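Syntaxin1 (Monosiga brevicollis, PDB 2XHE) probably acts as a SNAP receptor (SNARE) in exocytosis and is held in a complex with its SM-protein partner Unc18. Local coordinates at residues M151-N155 with L229-F233. Numbering follows the deposited sequence.
Sequences MTRYN and LHEMF
Both segments are single turns of longer α-helices, each closed by one i-to-i+4 bond: N155 N to M151 O and F233 N to L229 O, both 2.7 Å. Their local axes run roughly antiparallel (signed crossing angle -150°) and approach to 11.0 Å, with N155 opposite L229 at 6.7 Å between CA atoms. No hydrogen bond spans the gap; van der Waals packing (305 Å² buried) sets side chains of 229-233 on side chains and backbone of 151-155. L229, chi1/chi2 m/t, has the largest covered area, 84 Å²: CD1 lies 3.4 Å from N155 CA and 3.6 Å from Y154 CD2, while CD2 meets M151 CE, placed by the mmm rotamer, at 3.7 Å. M151 CB, directed toward 229-233, lies 3.6 Å from M232 CE, brought inward by M232's t/m/m rotamer. F233, chi1 m, enters edge-on: CZ is 3.6 Å from M151 C, and CE2 3.7 Å from N155 CB. Y154, chi1 t, continues to I64, M94 and I97 on two further helices, and P335 of UNC18 packs on F233. Helix 214-237 of the SNARE region lies along helix 131-171 of the N-terminal three-helix bundle, as is characteristic of the closed, four-helix form of syntaxin bound by Unc18.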
loop_
_atom_site.group_PDB
_atom_site.type_symbol
_atom_site.label_atom_id
_atom_site.label_comp_id
_atom_site.label_asym_id
_atom_site.label_seq_id
_atom_site.Cartn_x
_atom_site.Cartn_y
_atom_site.Cartn_z
ATOM N N MET B 151 24.123 3.189 7.220
ATOM C CA MET B 151 24.922 3.743 8.301
ATOM C C MET B 151 24.272 3.484 9.643
ATOM O O MET B 151 24.938 3.438 10.670
ATOM C CB MET B 151 25.165 5.236 8.097
ATOM C CG MET B 151 26.038 5.522 6.884
ATOM S SD MET B 151 27.492 4.432 6.775
ATOM C CE MET B 151 28.680 5.364 7.745
ATOM N N THR B 152 22.962 3.310 9.633
ATOM C CA THR B 152 22.254 3.068 10.870
ATOM C C THR B 152 22.610 1.680 11.351
ATOM O O THR B 152 22.669 1.429 12.551
ATOM C CB THR B 152 20.737 3.220 10.690
ATOM O OG1 THR B 152 20.441 4.593 10.414
ATOM C CG2 THR B 152 20.000 2.799 11.950
ATOM N N ARG B 153 22.857 0.781 10.405
ATOM C CA ARG B 153 23.285 -0.568 10.752
ATOM C C ARG B 153 24.650 -0.479 11.422
ATOM O O ARG B 153 24.897 -1.131 12.433
ATOM C CB ARG B 153 23.326 -1.470 9.519
ATOM C CG ARG B 153 23.823 -2.875 9.796
ATOM C CD ARG B 153 23.148 -3.481 11.019
ATOM N NE ARG B 153 23.659 -4.820 11.314
ATOM C CZ ARG B 153 23.618 -5.397 12.513
ATOM N NH1 ARG B 153 23.092 -4.752 13.550
ATOM N NH2 ARG B 153 24.110 -6.619 12.679
ATOM N N TYR B 154 25.518 0.362 10.863
ATOM C CA TYR B 154 26.835 0.633 11.434
ATOM C C TYR B 154 26.701 1.228 12.836
ATOM O O TYR B 154 27.223 0.683 13.804
ATOM C CB TYR B 154 27.610 1.582 10.517
ATOM C CG TYR B 154 29.064 1.808 10.883
ATOM C CD1 TYR B 154 29.932 0.743 11.077
ATOM C CD2 TYR B 154 29.576 3.098 10.992
ATOM C CE1 TYR B 154 31.274 0.957 11.397
ATOM C CE2 TYR B 154 30.912 3.323 11.309
ATOM C CZ TYR B 154 31.758 2.251 11.511
ATOM O OH TYR B 154 33.084 2.480 11.828
ATOM N N ASN B 155 25.993 2.346 12.940
ATOM C CA ASN B 155 25.755 2.984 14.230
ATOM C C ASN B 155 25.260 1.986 15.272
ATOM O O ASN B 155 25.592 2.096 16.455
ATOM C CB ASN B 155 24.758 4.139 14.076
ATOM C CG ASN B 155 24.467 4.846 15.388
ATOM O OD1 ASN B 155 23.587 4.430 16.151
ATOM N ND2 ASN B 155 25.188 5.940 15.648
ATOM N N LEU B 229 29.119 9.614 13.123
ATOM C CA LEU B 229 27.812 9.155 12.687
ATOM C C LEU B 229 26.704 10.131 13.067
ATOM O O LEU B 229 25.944 10.576 12.203
ATOM C CB LEU B 229 27.520 7.790 13.295
ATOM C CG LEU B 229 28.388 6.675 12.724
ATOM C CD1 LEU B 229 28.050 5.353 13.391
ATOM C CD2 LEU B 229 28.213 6.600 11.205
ATOM N N HIS B 230 26.615 10.454 14.358
ATOM C CA HIS B 230 25.667 11.460 14.825
ATOM C C HIS B 230 25.745 12.743 14.010
ATOM O O HIS B 230 24.734 13.233 13.507
ATOM C CB HIS B 230 25.882 11.781 16.301
ATOM C CG HIS B 230 24.967 12.844 16.818
ATOM N ND1 HIS B 230 23.834 12.558 17.546
ATOM C CD2 HIS B 230 25.004 14.191 16.687
ATOM C CE1 HIS B 230 23.216 13.685 17.850
ATOM N NE2 HIS B 230 23.904 14.691 17.339
ATOM N N GLU B 231 26.945 13.295 13.893
ATOM C CA GLU B 231 27.138 14.497 13.107
ATOM C C GLU B 231 26.567 14.279 11.719
ATOM O O GLU B 231 25.901 15.153 11.167
ATOM C CB GLU B 231 28.623 14.853 13.012
ATOM C CG GLU B 231 28.903 16.087 12.164
ATOM C CD GLU B 231 30.096 15.898 11.244
ATOM O OE1 GLU B 231 31.235 16.201 11.668
ATOM O OE2 GLU B 231 29.892 15.447 10.094
ATOM N N MET B 232 26.829 13.105 11.158
ATOM C CA MET B 232 26.385 12.803 9.799
ATOM C C MET B 232 24.858 12.716 9.725
ATOM O O MET B 232 24.212 13.420 8.940
ATOM C CB MET B 232 27.027 11.502 9.309
ATOM C CG MET B 232 26.675 11.119 7.877
ATOM S SD MET B 232 25.094 10.263 7.731
ATOM C CE MET B 232 25.430 8.753 8.634
ATOM N N PHE B 233 24.288 11.848 10.555
ATOM C CA PHE B 233 22.846 11.698 10.628
ATOM C C PHE B 233 22.170 13.053 10.783
ATOM O O PHE B 233 21.091 13.285 10.232
ATOM C CB PHE B 233 22.454 10.779 11.784
ATOM C CG PHE B 233 22.760 9.323 11.542
ATOM C CD1 PHE B 233 22.374 8.699 10.365
ATOM C CD2 PHE B 233 23.395 8.568 12.512
ATOM C CE1 PHE B 233 22.632 7.363 10.157
ATOM C CE2 PHE B 233 23.652 7.240 12.310
ATOM C CZ PHE B 233 23.277 6.635 11.125
#